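PDB 3V67: sensor protein CpxA from Vibrio parahaemolyticus, which is probably an ATP-dependent histidine kinase of a two-component system, represented here by its periplasmic sensor domain. Local coordinates for residues A[56-68]-A[109-123]. Residues are numbered along the deposited sequence; the frame is centred on the assembly and turned at random.
Sequences PRVFFSDYNGNVL and PIVLADSELLMYVGF
Ser61 OG and Tyr120 OH share a short hydrogen bond of 2.6 Å, and either hydroxyl may be the donor. Ser61 OG stands between its own backbone N and carbonyl carbon (chi1 84°), which turns it to the edge of the Tyr120 ring. Ser61 CB lies 3.5 Å from Tyr120 CE2. Both residues belong to an antiparallel strand pair, 57-61 with 115-123. Arg57 with Gly122, Phe59 with Tyr120 and Ser61 with Leu118 are hydrogen-bonded pairs, each joined by two backbone bonds. Val58 with Val121 and Phe60 with Met119 are the non-hydrogen-bonded pairs between them.

Phe60 and Met119 lie on the same face of the sheet. The Phe60 CE1 corner meets Met119 CG at 3.6 Å and Leu112 CD1 at 3.7 Å. Ile110 CD1 touches the ring at its edge, in plane. Met119 SD makes an oblique Met-aromatic contact with Phe60, and Val58 CG1 packs on Met119 CG. Leu41 of helix 37-46 packs on Phe60, and Leu37 and Ile40 of the same helix pack on Leu112.

The other face carries Phe59 and Tyr120, which touch through their CB atoms. Met81 of helix 75-87 packs on both. Gly122 N lies at the edge of the Phe59 ring, near its plane, 4.4 Å from Phe59 CD2. The extended Arg57 chain lays its guanidinium over Phe59 CZ, and Arg57 NH1 makes a hydrogen bond to Gln77 OE1.

Beyond the strand, Tyr63 reaches back over Leu118. Leu118 CD1 sits over the ring face, 3.9 Å from the ring centroid, in a CH-pi contact. A water bridges Tyr63 OH and Leu117 O.

These strands form part of the antiparallel sheet of the PAS fold. Six backbone bonds join them, and the Ser61 and Tyr120 hydroxyls satisfy each other among largely apolar neighbours.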
loop_
_atom_site.group_PDB
_atom_site.type_symbol
_atom_site.label_atom_id
_atom_site.label_comp_id
_atom_site.label_asym_id
_atom_site.label_seq_id
_atom_site.Cartn_x
_atom_site.Cartn_y
_atom_site.Cartn_z
ATOM N N PRO A 56 -14.392 -8.828 -3.775
ATOM C CA PRO A 56 -14.101 -8.728 -2.342
ATOM C C PRO A 56 -15.201 -9.405 -1.537
ATOM O O PRO A 56 -16.380 -9.185 -1.808
ATOM C CB PRO A 56 -14.119 -7.219 -2.083
ATOM C CG PRO A 56 -13.821 -6.600 -3.404
ATOM C CD PRO A 56 -14.437 -7.505 -4.424
ATOM N N ARG A 57 -14.811 -10.228 -0.573
ATOM C CA ARG A 57 -15.757 -10.934 0.274
ATOM C C ARG A 57 -15.963 -10.214 1.601
ATOM O O ARG A 57 -15.008 -9.890 2.294
ATOM C CB ARG A 57 -15.266 -12.355 0.530
ATOM C CG ARG A 57 -16.066 -13.074 1.587
ATOM C CD ARG A 57 -15.673 -14.528 1.706
ATOM N NE ARG A 57 -16.419 -15.168 2.782
ATOM C CZ ARG A 57 -16.223 -16.416 3.189
ATOM N NH1 ARG A 57 -15.300 -17.169 2.604
ATOM N NH2 ARG A 57 -16.951 -16.912 4.182
ATOM N N VAL A 58 -17.219 -9.971 1.957
ATOM C CA VAL A 58 -17.529 -9.310 3.218
ATOM C C VAL A 58 -17.691 -10.312 4.362
ATOM O O VAL A 58 -18.464 -11.262 4.258
ATOM C CB VAL A 58 -18.794 -8.438 3.093
ATOM C CG1 VAL A 58 -19.209 -7.911 4.450
ATOM C CG2 VAL A 58 -18.548 -7.288 2.122
ATOM N N PHE A 59 -16.939 -10.102 5.441
ATOM C CA PHE A 59 -17.043 -10.932 6.639
ATOM C C PHE A 59 -17.647 -10.125 7.783
ATOM O O PHE A 59 -17.632 -8.896 7.767
ATOM C CB PHE A 59 -15.667 -11.406 7.100
ATOM C CG PHE A 59 -15.083 -12.533 6.290
ATOM C CD1 PHE A 59 -15.293 -13.853 6.656
ATOM C CD2 PHE A 59 -14.278 -12.269 5.193
ATOM C CE1 PHE A 59 -14.727 -14.887 5.931
ATOM C CE2 PHE A 59 -13.712 -13.300 4.464
ATOM C CZ PHE A 59 -13.937 -14.608 4.834
ATOM N N PHE A 60 -18.144 -10.826 8.795
ATOM C CA PHE A 60 -18.695 -10.174 9.970
ATOM C C PHE A 60 -18.205 -10.843 11.242
ATOM O O PHE A 60 -17.844 -12.015 11.234
ATOM C CB PHE A 60 -20.225 -10.199 9.931
ATOM C CG PHE A 60 -20.812 -9.402 8.803
ATOM C CD1 PHE A 60 -20.916 -8.025 8.897
ATOM C CD2 PHE A 60 -21.259 -10.027 7.649
ATOM C CE1 PHE A 60 -21.450 -7.284 7.860
ATOM C CE2 PHE A 60 -21.798 -9.294 6.613
ATOM C CZ PHE A 60 -21.895 -7.918 6.719
ATOM N N SER A 61 -18.192 -10.087 12.333
ATOM C CA SER A 61 -17.926 -10.649 13.647
ATOM C C SER A 61 -18.678 -9.837 14.685
ATOM O O SER A 61 -19.227 -8.782 14.370
ATOM C CB SER A 61 -16.430 -10.635 13.960
ATOM O OG SER A 61 -16.027 -9.377 14.483
ATOM N N ASP A 62 -18.723 -10.333 15.916
ATOM C CA ASP A 62 -19.306 -9.556 17.000
ATOM C C ASP A 62 -18.200 -8.845 17.772
ATOM O O ASP A 62 -17.059 -8.787 17.313
ATOM C CB ASP A 62 -20.172 -10.426 17.926
ATOM C CG ASP A 62 -19.440 -11.647 18.457
ATOM O OD1 ASP A 62 -18.216 -11.572 18.693
ATOM O OD2 ASP A 62 -20.099 -12.693 18.642
ATOM N N TYR A 63 -18.539 -8.311 18.940
ATOM C CA TYR A 63 -17.550 -7.678 19.801
ATOM C C TYR A 63 -17.053 -8.641 20.869
ATOM O O TYR A 63 -16.605 -8.216 21.933
ATOM C CB TYR A 63 -18.132 -6.431 20.461
ATOM C CG TYR A 63 -18.301 -5.253 19.530
ATOM C CD1 TYR A 63 -17.293 -4.314 19.379
ATOM C CD2 TYR A 63 -19.472 -5.081 18.805
ATOM C CE1 TYR A 63 -17.446 -3.232 18.530
ATOM C CE2 TYR A 63 -19.637 -4.001 17.957
ATOM C CZ TYR A 63 -18.623 -3.083 17.823
ATOM O OH TYR A 63 -18.787 -2.013 16.978
ATOM N N ASN A 64 -17.137 -9.937 20.581
ATOM C CA ASN A 64 -16.677 -10.962 21.511
ATOM C C ASN A 64 -15.710 -11.950 20.865
ATOM O O ASN A 64 -15.408 -12.999 21.436
ATOM C CB ASN A 64 -17.863 -11.714 22.121
ATOM C CG ASN A 64 -18.628 -10.880 23.128
ATOM O OD1 ASN A 64 -18.036 -10.145 23.919
ATOM N ND2 ASN A 64 -19.951 -10.984 23.100
ATOM N N GLY A 65 -15.243 -11.619 19.664
ATOM C CA GLY A 65 -14.229 -12.412 18.993
ATOM C C GLY A 65 -14.735 -13.556 18.136
ATOM O O GLY A 65 -13.967 -14.445 17.770
ATOM N N ASN A 66 -16.021 -13.541 17.800
ATOM C CA ASN A 66 -16.594 -14.632 17.017
ATOM C C ASN A 66 -16.945 -14.216 15.588
ATOM O O ASN A 66 -17.666 -13.245 15.382
ATOM C CB ASN A 66 -17.822 -15.210 17.728
ATOM C CG ASN A 66 -17.622 -15.332 19.230
ATOM O OD1 ASN A 66 -16.882 -16.195 19.706
ATOM N ND2 ASN A 66 -18.284 -14.463 19.984
ATOM N N VAL A 67 -16.424 -14.950 14.607
ATOM C CA VAL A 67 -16.745 -14.704 13.203
ATOM C C VAL A 67 -18.155 -15.202 12.889
ATOM O O VAL A 67 -18.516 -16.321 13.248
ATOM C CB VAL A 67 -15.732 -15.401 12.256
ATOM C CG1 VAL A 67 -16.116 -15.183 10.798
ATOM C CG2 VAL A 67 -14.323 -14.896 12.514
ATOM N N LEU A 68 -18.950 -14.368 12.225
ATOM C CA LEU A 68 -20.322 -14.726 11.887
ATOM C C LEU A 68 -20.478 -14.917 10.390
ATOM O O LEU A 68 -20.371 -13.967 9.622
ATOM C CB LEU A 68 -21.288 -13.642 12.349
ATOM C CG LEU A 68 -21.160 -13.201 13.801
ATOM C CD1 LEU A 68 -22.195 -12.134 14.125
ATOM C CD2 LEU A 68 -21.298 -14.392 14.734
ATOM N N PRO A 109 -17.282 -0.646 12.329
ATOM C CA PRO A 109 -18.565 -0.902 12.990
ATOM C C PRO A 109 -19.722 -0.959 12.001
ATOM O O PRO A 109 -19.709 -0.254 10.995
ATOM C CB PRO A 109 -18.722 0.297 13.928
ATOM C CG PRO A 109 -17.814 1.350 13.374
ATOM C CD PRO A 109 -16.663 0.611 12.781
ATOM N N ILE A 110 -20.704 -1.807 12.283
ATOM C CA ILE A 110 -21.888 -1.897 11.442
ATOM C C ILE A 110 -23.102 -2.272 12.283
ATOM O O ILE A 110 -22.976 -2.945 13.299
ATOM C CB ILE A 110 -21.692 -2.903 10.279
ATOM C CG1 ILE A 110 -22.734 -2.672 9.179
ATOM C CG2 ILE A 110 -21.721 -4.341 10.786
ATOM C CD1 ILE A 110 -22.537 -3.539 7.947
ATOM N N VAL A 111 -24.275 -1.806 11.875
ATOM C CA VAL A 111 -25.500 -2.144 12.582
ATOM C C VAL A 111 -26.438 -2.911 11.664
ATOM O O VAL A 111 -26.927 -2.375 10.666
ATOM C CB VAL A 111 -26.224 -0.896 13.119
ATOM C CG1 VAL A 111 -27.552 -1.287 13.748
ATOM C CG2 VAL A 111 -25.346 -0.158 14.121
ATOM N N LEU A 112 -26.680 -4.171 12.011
ATOM C CA LEU A 112 -27.566 -5.025 11.239
ATOM C C LEU A 112 -28.564 -5.691 12.171
ATOM O O LEU A 112 -28.173 -6.266 13.186
ATOM C CB LEU A 112 -26.759 -6.085 10.482
ATOM C CG LEU A 112 -25.741 -5.580 9.453
ATOM C CD1 LEU A 112 -25.037 -6.753 8.784
ATOM C CD2 LEU A 112 -26.405 -4.684 8.414
ATOM N N ALA A 113 -29.845 -5.605 11.820
ATOM C CA ALA A 113 -30.927 -6.157 12.638
ATOM C C ALA A 113 -30.903 -5.618 14.069
ATOM O O ALA A 113 -31.072 -6.376 15.025
ATOM C CB ALA A 113 -30.879 -7.683 12.636
ATOM N N ASP A 114 -30.687 -4.311 14.203
ATOM C CA ASP A 114 -30.580 -3.653 15.506
ATOM C C ASP A 114 -29.501 -4.262 16.403
ATOM O O ASP A 114 -29.579 -4.171 17.628
ATOM C CB ASP A 114 -31.930 -3.635 16.228
ATOM C CG ASP A 114 -32.746 -2.397 15.909
ATOM O OD1 ASP A 114 -32.145 -1.311 15.759
ATOM O OD2 ASP A 114 -33.986 -2.505 15.811
ATOM N N SER A 115 -28.496 -4.877 15.789
ATOM C CA SER A 115 -27.370 -5.437 16.527
ATOM C C SER A 115 -26.079 -4.751 16.103
ATOM O O SER A 115 -25.868 -4.490 14.920
ATOM C CB SER A 115 -27.262 -6.941 16.282
ATOM O OG SER A 115 -28.482 -7.593 16.593
ATOM N N GLU A 116 -25.223 -4.455 17.074
ATOM C CA GLU A 116 -23.929 -3.840 16.794
ATOM C C GLU A 116 -22.859 -4.894 16.528
ATOM O O GLU A 116 -22.465 -5.648 17.422
ATOM C CB GLU A 116 -23.498 -2.927 17.944
ATOM C CG GLU A 116 -24.220 -1.594 17.980
ATOM C CD GLU A 116 -23.819 -0.753 19.178
ATOM O OE1 GLU A 116 -23.405 -1.336 20.203
ATOM O OE2 GLU A 116 -23.916 0.490 19.097
ATOM N N LEU A 117 -22.394 -4.931 15.284
ATOM C CA LEU A 117 -21.414 -5.912 14.842
ATOM C C LEU A 117 -20.234 -5.225 14.169
ATOM O O LEU A 117 -20.151 -3.995 14.133
ATOM C CB LEU A 117 -22.057 -6.882 13.852
ATOM C CG LEU A 117 -23.357 -7.544 14.308
ATOM C CD1 LEU A 117 -23.951 -8.370 13.179
ATOM C CD2 LEU A 117 -23.117 -8.401 15.545
ATOM N N LEU A 118 -19.330 -6.030 13.623
ATOM C CA LEU A 118 -18.162 -5.510 12.929
ATOM C C LEU A 118 -18.031 -6.140 11.550
ATOM O O LEU A 118 -18.232 -7.343 11.380
ATOM C CB LEU A 118 -16.902 -5.757 13.758
ATOM C CG LEU A 118 -16.916 -5.097 15.137
ATOM C CD1 LEU A 118 -16.010 -5.844 16.093
ATOM C CD2 LEU A 118 -16.499 -3.633 15.030
ATOM N N MET A 119 -17.697 -5.312 10.569
ATOM C CA MET A 119 -17.575 -5.734 9.185
ATOM C C MET A 119 -16.112 -5.745 8.766
ATOM O O MET A 119 -15.306 -4.924 9.221
ATOM C CB MET A 119 -18.371 -4.798 8.270
ATOM C CG MET A 119 -18.588 -5.335 6.860
ATOM S SD MET A 119 -19.246 -4.099 5.721
ATOM C CE MET A 119 -17.737 -3.296 5.199
ATOM N N TYR A 120 -15.782 -6.687 7.894
ATOM C CA TYR A 120 -14.428 -6.854 7.399
ATOM C C TYR A 120 -14.514 -7.127 5.905
ATOM O O TYR A 120 -15.564 -7.531 5.403
ATOM C CB TYR A 120 -13.756 -8.047 8.075
ATOM C CG TYR A 120 -13.796 -8.057 9.588
ATOM C CD1 TYR A 120 -12.680 -7.689 10.332
ATOM C CD2 TYR A 120 -14.935 -8.467 10.274
ATOM C CE1 TYR A 120 -12.702 -7.712 11.716
ATOM C CE2 TYR A 120 -14.969 -8.487 11.660
ATOM C CZ TYR A 120 -13.851 -8.111 12.374
ATOM O OH TYR A 120 -13.878 -8.133 13.749
ATOM N N VAL A 121 -13.410 -6.914 5.198
ATOM C CA VAL A 121 -13.366 -7.197 3.768
ATOM C C VAL A 121 -12.105 -7.978 3.413
ATOM O O VAL A 121 -10.991 -7.543 3.700
ATOM C CB VAL A 121 -13.434 -5.903 2.920
ATOM C CG1 VAL A 121 -13.317 -6.229 1.445
ATOM C CG2 VAL A 121 -14.725 -5.149 3.190
ATOM N N GLY A 122 -12.293 -9.141 2.799
ATOM C CA GLY A 122 -11.189 -9.947 2.321
ATOM C C GLY A 122 -11.083 -9.823 0.816
ATOM O O GLY A 122 -12.089 -9.712 0.123
ATOM N N PHE A 123 -9.859 -9.827 0.309
ATOM C CA PHE A 123 -9.633 -9.690 -1.122
ATOM C C PHE A 123 -8.218 -10.116 -1.455
ATOM O O PHE A 123 -7.279 -9.725 -0.772
ATOM C CB PHE A 123 -9.879 -8.247 -1.575
ATOM C CG PHE A 123 -9.132 -7.217 -0.772
ATOM C CD1 PHE A 123 -7.880 -6.777 -1.174
ATOM C CD2 PHE A 123 -9.688 -6.679 0.377
ATOM C CE1 PHE A 123 -7.193 -5.828 -0.438
ATOM C CE2 PHE A 123 -9.006 -5.729 1.118
ATOM C CZ PHE A 123 -7.758 -5.302 0.710
HETATM O O HOH W 1 -21.168 -1.676 15.962
#